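Local coordinates for chorismate synthase (Campylobacter jejuni, PDB 1SQ1) that catalyses the last step of the shikimate pathway, the reduced-FMN-dependent anti-1,4-elimination of phosphate from 5-enolpyruvylshikimate-3-phosphate to give chorismate, at the interface of chains A and B and the interface of chains A and C. Coordinates in Å, arbitrary orientation; residue numbers count along the deposited sequence, not the author numbering. Chains: chain A/B/C, Chorismate synthase.

Chain A meets two different partners, and the three contacts sample both meetings. Contact 1 lies on the A–B face and is built on strand 240-245 and the 3-10 helix 248-253; its C-alpha centre is about 31 Å from that of contact 2 and about 33 Å from that of contact 3. Contacts 2 and 3 both belong to the A–C face, with centres about 9 Å apart, and they share A:Leu345 and A:Ala348, at the end of helix 325-346 and the start of 3-10 helix 348-350. Each face is two-fold symmetric, so two separate two-fold contacts per subunit fit the homotetramer of chorismate synthase.

Contact 1: the interface of chains A and B. Residues chain A 242-244, 248-249, 252; chain B 242-244, 249, 291.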
# COMPACT_ATOMS: atom_id res chain seq x y z
N ALA A 242 10.02 24.02 -5.34
CA ALA A 242 10.16 24.33 -3.92
C ALA A 242 8.81 24.37 -3.21
O ALA A 242 7.79 24.71 -3.81
CB ALA A 242 10.89 25.65 -3.74
N VAL A 243 8.83 24.02 -1.93
CA VAL A 243 7.63 24.01 -1.12
C VAL A 243 7.90 24.53 0.28
O VAL A 243 8.86 24.11 0.94
CB VAL A 243 7.09 22.61 -0.97
CG1 VAL A 243 5.86 22.63 -0.11
CG2 VAL A 243 6.80 22.03 -2.33
N GLU A 244 7.05 25.45 0.72
CA GLU A 244 7.21 26.03 2.05
C GLU A 244 5.99 25.87 2.94
O GLU A 244 4.84 25.93 2.48
CB GLU A 244 7.52 27.52 1.96
CG GLU A 244 8.91 27.86 1.51
CD GLU A 244 9.19 29.33 1.63
OE1 GLU A 244 8.45 30.12 1.01
OE2 GLU A 244 10.14 29.69 2.35
N GLY A 248 8.69 28.84 6.52
CA GLY A 248 9.51 28.28 5.46
C GLY A 248 11.03 28.43 5.60
O GLY A 248 11.61 28.19 6.66
N ILE A 249 11.67 28.82 4.51
CA ILE A 249 13.11 28.99 4.51
C ILE A 249 13.53 29.97 5.60
O ILE A 249 14.58 29.80 6.22
CB ILE A 249 13.60 29.51 3.14
CG1 ILE A 249 13.32 28.46 2.07
CG2 ILE A 249 15.09 29.81 3.19
CD1 ILE A 249 13.67 28.91 0.68
N SER A 252 14.55 29.10 9.09
CA SER A 252 15.91 28.60 9.31
C SER A 252 16.85 29.67 9.86
O SER A 252 17.84 29.37 10.54
CB SER A 252 16.48 28.03 8.02
OG SER A 252 16.71 29.05 7.07
N ALA B 242 10.83 23.71 5.11
CA ALA B 242 10.96 24.02 3.69
C ALA B 242 11.91 23.05 2.99
O ALA B 242 12.85 22.53 3.59
CB ALA B 242 11.44 25.45 3.50
N VAL B 243 11.63 22.82 1.71
CA VAL B 243 12.43 21.92 0.90
C VAL B 243 12.63 22.46 -0.50
O VAL B 243 11.67 22.88 -1.16
CB VAL B 243 11.77 20.57 0.76
CG1 VAL B 243 12.62 19.68 -0.09
CG2 VAL B 243 11.55 19.98 2.13
N GLU B 244 13.88 22.46 -0.95
CA GLU B 244 14.19 22.95 -2.28
C GLU B 244 14.90 21.95 -3.16
O GLU B 244 15.73 21.16 -2.70
CB GLU B 244 15.08 24.20 -2.21
CG GLU B 244 14.38 25.45 -1.76
CD GLU B 244 15.27 26.66 -1.89
OE1 GLU B 244 16.35 26.66 -1.27
OE2 GLU B 244 14.89 27.60 -2.62
N ILE B 249 13.20 28.11 -4.78
CA ILE B 249 12.34 29.28 -4.78
C ILE B 249 12.77 30.25 -5.88
O ILE B 249 11.93 30.89 -6.51
CB ILE B 249 12.40 30.00 -3.42
CG1 ILE B 249 11.83 29.09 -2.34
CG2 ILE B 249 11.61 31.29 -3.47
CD1 ILE B 249 11.92 29.67 -0.95
N TYR B 291 15.55 23.07 4.98
CA TYR B 291 15.64 24.13 5.97
C TYR B 291 15.01 23.78 7.31
O TYR B 291 13.81 23.55 7.41
CB TYR B 291 15.00 25.38 5.41
CG TYR B 291 15.67 25.82 4.15
CD1 TYR B 291 16.84 26.57 4.18
CD2 TYR B 291 15.17 25.43 2.91
CE1 TYR B 291 17.50 26.91 3.01
CE2 TYR B 291 15.82 25.77 1.74
CZ TYR B 291 16.98 26.51 1.80
OH TYR B 291 17.64 26.81 0.64
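An antiparallel pairing of the two copies of strand 240-245 forms the core of this chorismate synthase subunit contact. A:Val243 and B:Val243 face each other across the two-fold, and the amide N of A:Val243 gives a hydrogen bond of 3.2 Å to O of B:Val243, 163° at the hydrogen, with the reciprocal bond completing the pair. Beside the paired strands, A:Ile249 buries 88 Å² against chain B. Its CG1 is anti to the carbonyl carbon (chi1 -64°), a rotation that lays both branches over B:Tyr291: CG2 stands above one face of the ring, toward the rim, 3.9 Å from the centroid in a CH-pi contact, while CG1 comes to 3.7 Å from CD2 of the same ring. The two Ile249 side chains point tip to tip, but their methyl separation is too short to be trusted. CB of B:Ala242 packs against CG1 of A:Ile249 at 3.8 Å. Within chain A, the carboxylate of A:Glu244 ties to the start of 3-10 helix 248-253, which would help hold it: OE2 accepts the amide N of A:Ile249 at 2.8 Å, on its anti side and 15° out of the carboxylate plane. The side chain of B:Ile249 crosses that of A:Glu244 at about a right angle, its CD1 3.8 Å from the glutamate CD.

Contact 2: the interface of chains A and C. Residues chain A 29, 141, 145, 344-345, 348; chain C 352, 355-356, 359.
A:Phe145 and C:Leu355, which bury 72 and 66 Å² respectively, carry this chorismate synthase subunit contact. The two side chains cross at about a right angle, and the ring tip CZ of A:Phe145 comes to 3.7 Å from the branch carbon CG of C:Leu355. CG anti to the backbone N (chi1 -154°) carries the leucine's branch point toward chain A, from which the two methyls diverge: CD2 lies 3.6 Å from CD2 of A:Leu345 and also meets CD2 of A:Leu344, whereas CD1 touches CB of A:Ala348 at 3.8 Å. The phenyl ring is held from both faces near its rim, by CD of C:Lys356 from the partner and, opposite, by CD2 of A:Leu344 from its own chain. The edge of A:Phe145, through CE1, points at the face of the C:Tyr359 ring, the two planes at 86° and the centroids 5.5 Å apart. The phenol OH of C:Tyr359, a residue burying 26 Å², donates a hydrogen bond of 2.9 Å to the carbonyl O of A:Leu344, at a C=O...donor angle of 123° and tilted from the carbonyl plane, adding a polar tie to an otherwise apolar cluster. In the fold, helix 352-358 of chain C and the tyrosine just beyond it lie against the end of helix 325-346 and A:Phe145, shortly after helix 128-143, of chain A.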
# COMPACT_ATOMS: atom_id res chain seq x y z
N PRO A 29 -16.76 8.58 1.43
CA PRO A 29 -17.86 8.03 2.23
C PRO A 29 -19.21 8.25 1.54
O PRO A 29 -19.36 9.19 0.76
CB PRO A 29 -17.74 8.77 3.56
CG PRO A 29 -17.09 10.05 3.19
CD PRO A 29 -16.08 9.68 2.14
N LEU A 141 -16.36 16.58 0.38
CA LEU A 141 -16.31 15.97 1.71
C LEU A 141 -15.74 16.96 2.72
O LEU A 141 -16.08 16.91 3.89
CB LEU A 141 -15.46 14.69 1.68
CG LEU A 141 -15.21 13.85 2.94
CD1 LEU A 141 -13.99 14.33 3.67
CD2 LEU A 141 -16.43 13.89 3.84
N PHE A 145 -17.19 19.58 6.70
CA PHE A 145 -16.50 19.86 7.96
C PHE A 145 -16.03 21.31 7.97
O PHE A 145 -15.24 21.73 8.83
CB PHE A 145 -15.29 18.94 8.14
CG PHE A 145 -15.65 17.52 8.44
CD1 PHE A 145 -15.42 16.99 9.70
CD2 PHE A 145 -16.22 16.71 7.46
CE1 PHE A 145 -15.76 15.67 9.99
CE2 PHE A 145 -16.57 15.40 7.74
CZ PHE A 145 -16.34 14.88 9.00
N LEU A 344 -8.51 13.11 6.72
CA LEU A 344 -9.80 13.22 7.40
C LEU A 344 -10.41 11.84 7.62
O LEU A 344 -11.01 11.57 8.67
CB LEU A 344 -10.73 14.11 6.56
CG LEU A 344 -11.91 14.82 7.22
CD1 LEU A 344 -12.49 15.84 6.27
CD2 LEU A 344 -12.93 13.80 7.60
N LEU A 345 -10.25 10.96 6.64
CA LEU A 345 -10.77 9.60 6.73
C LEU A 345 -9.79 8.72 7.54
O LEU A 345 -10.21 7.91 8.36
CB LEU A 345 -10.97 9.03 5.32
CG LEU A 345 -11.99 9.82 4.48
CD1 LEU A 345 -11.90 9.45 3.00
CD2 LEU A 345 -13.37 9.54 5.01
N ALA A 348 -10.12 8.90 11.27
CA ALA A 348 -11.44 8.56 11.76
C ALA A 348 -11.38 7.62 12.95
O ALA A 348 -11.84 7.94 14.04
CB ALA A 348 -12.26 7.94 10.65
N LEU C 352 -20.72 9.00 6.11
CA LEU C 352 -20.58 10.38 6.52
C LEU C 352 -21.13 10.64 7.91
O LEU C 352 -20.59 11.46 8.67
CB LEU C 352 -21.28 11.29 5.52
CG LEU C 352 -21.14 12.78 5.85
CD1 LEU C 352 -19.67 13.16 6.01
CD2 LEU C 352 -21.80 13.58 4.76
N LEU C 355 -18.68 9.42 10.37
CA LEU C 355 -17.59 10.37 10.34
C LEU C 355 -17.88 11.61 11.19
O LEU C 355 -17.06 11.99 12.03
CB LEU C 355 -17.30 10.74 8.89
CG LEU C 355 -15.90 11.22 8.57
CD1 LEU C 355 -14.88 10.24 9.12
CD2 LEU C 355 -15.78 11.35 7.07
N LYS C 356 -19.03 12.24 10.99
CA LYS C 356 -19.39 13.42 11.77
C LYS C 356 -19.40 13.06 13.26
O LYS C 356 -18.93 13.83 14.10
CB LYS C 356 -20.77 13.93 11.36
CG LYS C 356 -20.84 14.41 9.93
CD LYS C 356 -20.26 15.80 9.79
CE LYS C 356 -21.34 16.85 9.95
NZ LYS C 356 -22.31 16.81 8.82
N TYR C 359 -15.98 12.84 14.61
CA TYR C 359 -15.41 14.16 14.89
C TYR C 359 -16.39 15.03 15.70
O TYR C 359 -16.35 16.26 15.62
CB TYR C 359 -15.04 14.88 13.58
CG TYR C 359 -13.80 14.34 12.90
CD1 TYR C 359 -13.85 13.18 12.12
CD2 TYR C 359 -12.56 14.96 13.07
CE1 TYR C 359 -12.69 12.65 11.54
CE2 TYR C 359 -11.40 14.45 12.50
CZ TYR C 359 -11.47 13.29 11.74
OH TYR C 359 -10.31 12.77 11.20

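Contact 3: the interface of chains A and C. Residues chain A 7, 345-346, 348-349, 355, 359; chain C 7, 344-345, 348-349.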
# COMPACT_ATOMS: atom_id res chain seq x y z
N ARG A 7 -6.16 6.22 2.22
CA ARG A 7 -7.54 5.75 2.28
C ARG A 7 -8.40 6.31 1.14
O ARG A 7 -9.30 5.62 0.65
CB ARG A 7 -8.15 6.12 3.64
CG ARG A 7 -9.49 5.46 3.95
CD ARG A 7 -9.30 4.02 4.42
NE ARG A 7 -10.55 3.27 4.54
CZ ARG A 7 -11.43 3.11 3.55
NH1 ARG A 7 -12.54 2.41 3.74
NH2 ARG A 7 -11.22 3.66 2.37
N LEU A 345 -10.25 10.96 6.64
CA LEU A 345 -10.77 9.60 6.73
C LEU A 345 -9.79 8.72 7.54
O LEU A 345 -10.21 7.91 8.36
CB LEU A 345 -10.97 9.03 5.32
CG LEU A 345 -11.99 9.82 4.48
CD1 LEU A 345 -11.90 9.45 3.00
CD2 LEU A 345 -13.37 9.54 5.01
N LEU A 346 -8.50 8.91 7.32
CA LEU A 346 -7.50 8.14 8.05
C LEU A 346 -7.59 8.32 9.56
O LEU A 346 -7.41 7.37 10.31
CB LEU A 346 -6.11 8.54 7.61
CG LEU A 346 -5.66 8.06 6.24
CD1 LEU A 346 -4.28 8.64 5.96
CD2 LEU A 346 -5.64 6.53 6.20
N ALA A 348 -10.12 8.90 11.27
CA ALA A 348 -11.44 8.56 11.76
C ALA A 348 -11.38 7.62 12.95
O ALA A 348 -11.84 7.94 14.04
CB ALA A 348 -12.26 7.94 10.65
N SER A 349 -10.80 6.45 12.72
CA SER A 349 -10.69 5.42 13.74
C SER A 349 -9.45 5.53 14.65
O SER A 349 -8.93 4.51 15.10
CB SER A 349 -10.70 4.05 13.05
OG SER A 349 -9.79 4.01 11.96
N LEU A 355 -14.73 5.31 17.33
CA LEU A 355 -15.08 4.03 16.74
C LEU A 355 -16.43 3.51 17.25
O LEU A 355 -17.29 3.15 16.45
CB LEU A 355 -13.96 3.04 17.03
CG LEU A 355 -13.81 1.88 16.06
CD1 LEU A 355 -13.77 2.39 14.63
CD2 LEU A 355 -12.54 1.14 16.41
N TYR A 359 -19.90 2.97 15.13
CA TYR A 359 -20.73 1.77 15.07
C TYR A 359 -21.91 1.85 16.05
O TYR A 359 -22.41 0.83 16.51
CB TYR A 359 -19.89 0.51 15.37
CG TYR A 359 -18.95 0.10 14.25
CD1 TYR A 359 -17.73 0.74 14.05
CD2 TYR A 359 -19.32 -0.91 13.35
CE1 TYR A 359 -16.90 0.39 12.99
CE2 TYR A 359 -18.50 -1.27 12.29
CZ TYR A 359 -17.29 -0.61 12.10
OH TYR A 359 -16.50 -0.95 11.03
N ARG C 7 -5.26 -1.19 7.25
CA ARG C 7 -5.18 -0.15 8.27
C ARG C 7 -4.50 -0.63 9.55
O ARG C 7 -3.80 0.15 10.20
CB ARG C 7 -6.59 0.38 8.58
CG ARG C 7 -6.63 1.65 9.42
CD ARG C 7 -6.37 2.88 8.56
NE ARG C 7 -6.20 4.11 9.35
CZ ARG C 7 -5.31 4.27 10.32
NH1 ARG C 7 -5.21 5.42 10.98
NH2 ARG C 7 -4.51 3.27 10.67
N LEU C 344 -12.60 -3.80 10.78
CA LEU C 344 -13.33 -3.02 11.77
C LEU C 344 -12.92 -1.55 11.72
O LEU C 344 -13.76 -0.66 11.86
CB LEU C 344 -13.07 -3.62 13.17
CG LEU C 344 -14.05 -3.37 14.30
CD1 LEU C 344 -13.73 -4.29 15.47
CD2 LEU C 344 -13.97 -1.94 14.71
N LEU C 345 -11.63 -1.31 11.50
CA LEU C 345 -11.10 0.04 11.40
C LEU C 345 -11.35 0.59 9.99
O LEU C 345 -11.71 1.75 9.81
CB LEU C 345 -9.61 0.05 11.74
CG LEU C 345 -9.30 -0.43 13.17
CD1 LEU C 345 -7.82 -0.76 13.35
CD2 LEU C 345 -9.73 0.64 14.14
N ALA C 348 -14.74 2.05 9.34
CA ALA C 348 -15.10 3.14 10.24
C ALA C 348 -15.70 4.32 9.50
O ALA C 348 -16.84 4.70 9.74
CB ALA C 348 -13.87 3.58 11.02
N SER C 349 -14.92 4.88 8.60
CA SER C 349 -15.32 6.04 7.82
C SER C 349 -16.09 5.73 6.53
O SER C 349 -15.98 6.46 5.55
CB SER C 349 -14.07 6.87 7.49
OG SER C 349 -13.03 6.04 6.96
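C:Arg7 reaches across this chorismate synthase subunit pair to A:Leu346, the last residue of helix 325-346. In this polar tie the guanidinium NH1 of C:Arg7 donates to the carbonyl O of A:Leu346 at 3.0 Å, 166° at the hydrogen. The acceptor lies at the guanidinium edge, nearly in its plane, yet the donor stands 36° above the carbonyl plane. The arginine chain leaves with CG anti to the backbone N (chi1 -169°) and bends at chi2, bringing the flat head to this carbonyl, while its NE lies 4.0 Å from CD2 of A:Leu346. The two Arg7 NE atoms, one from each chain, are 6.5 Å apart, so some repulsion between like charges may be felt. A second polar tie, from A:Tyr359 to C:Leu344, repeats the tyrosine bond of contact 2 with the chains exchanged. OG of C:Ser349 lies 3.7 Å from O of A:Leu345, too far to count as a hydrogen bond.

Apolar contacts centre on the serines of the 3-10 helices 348-350, which touch through CB. CB of C:Ser349 meets CD2 of A:Leu345 at 3.7 Å and CB of A:Ala348 at 3.8 Å, and A:Ser349 makes the matching contacts with C:Leu345 and C:Ala348.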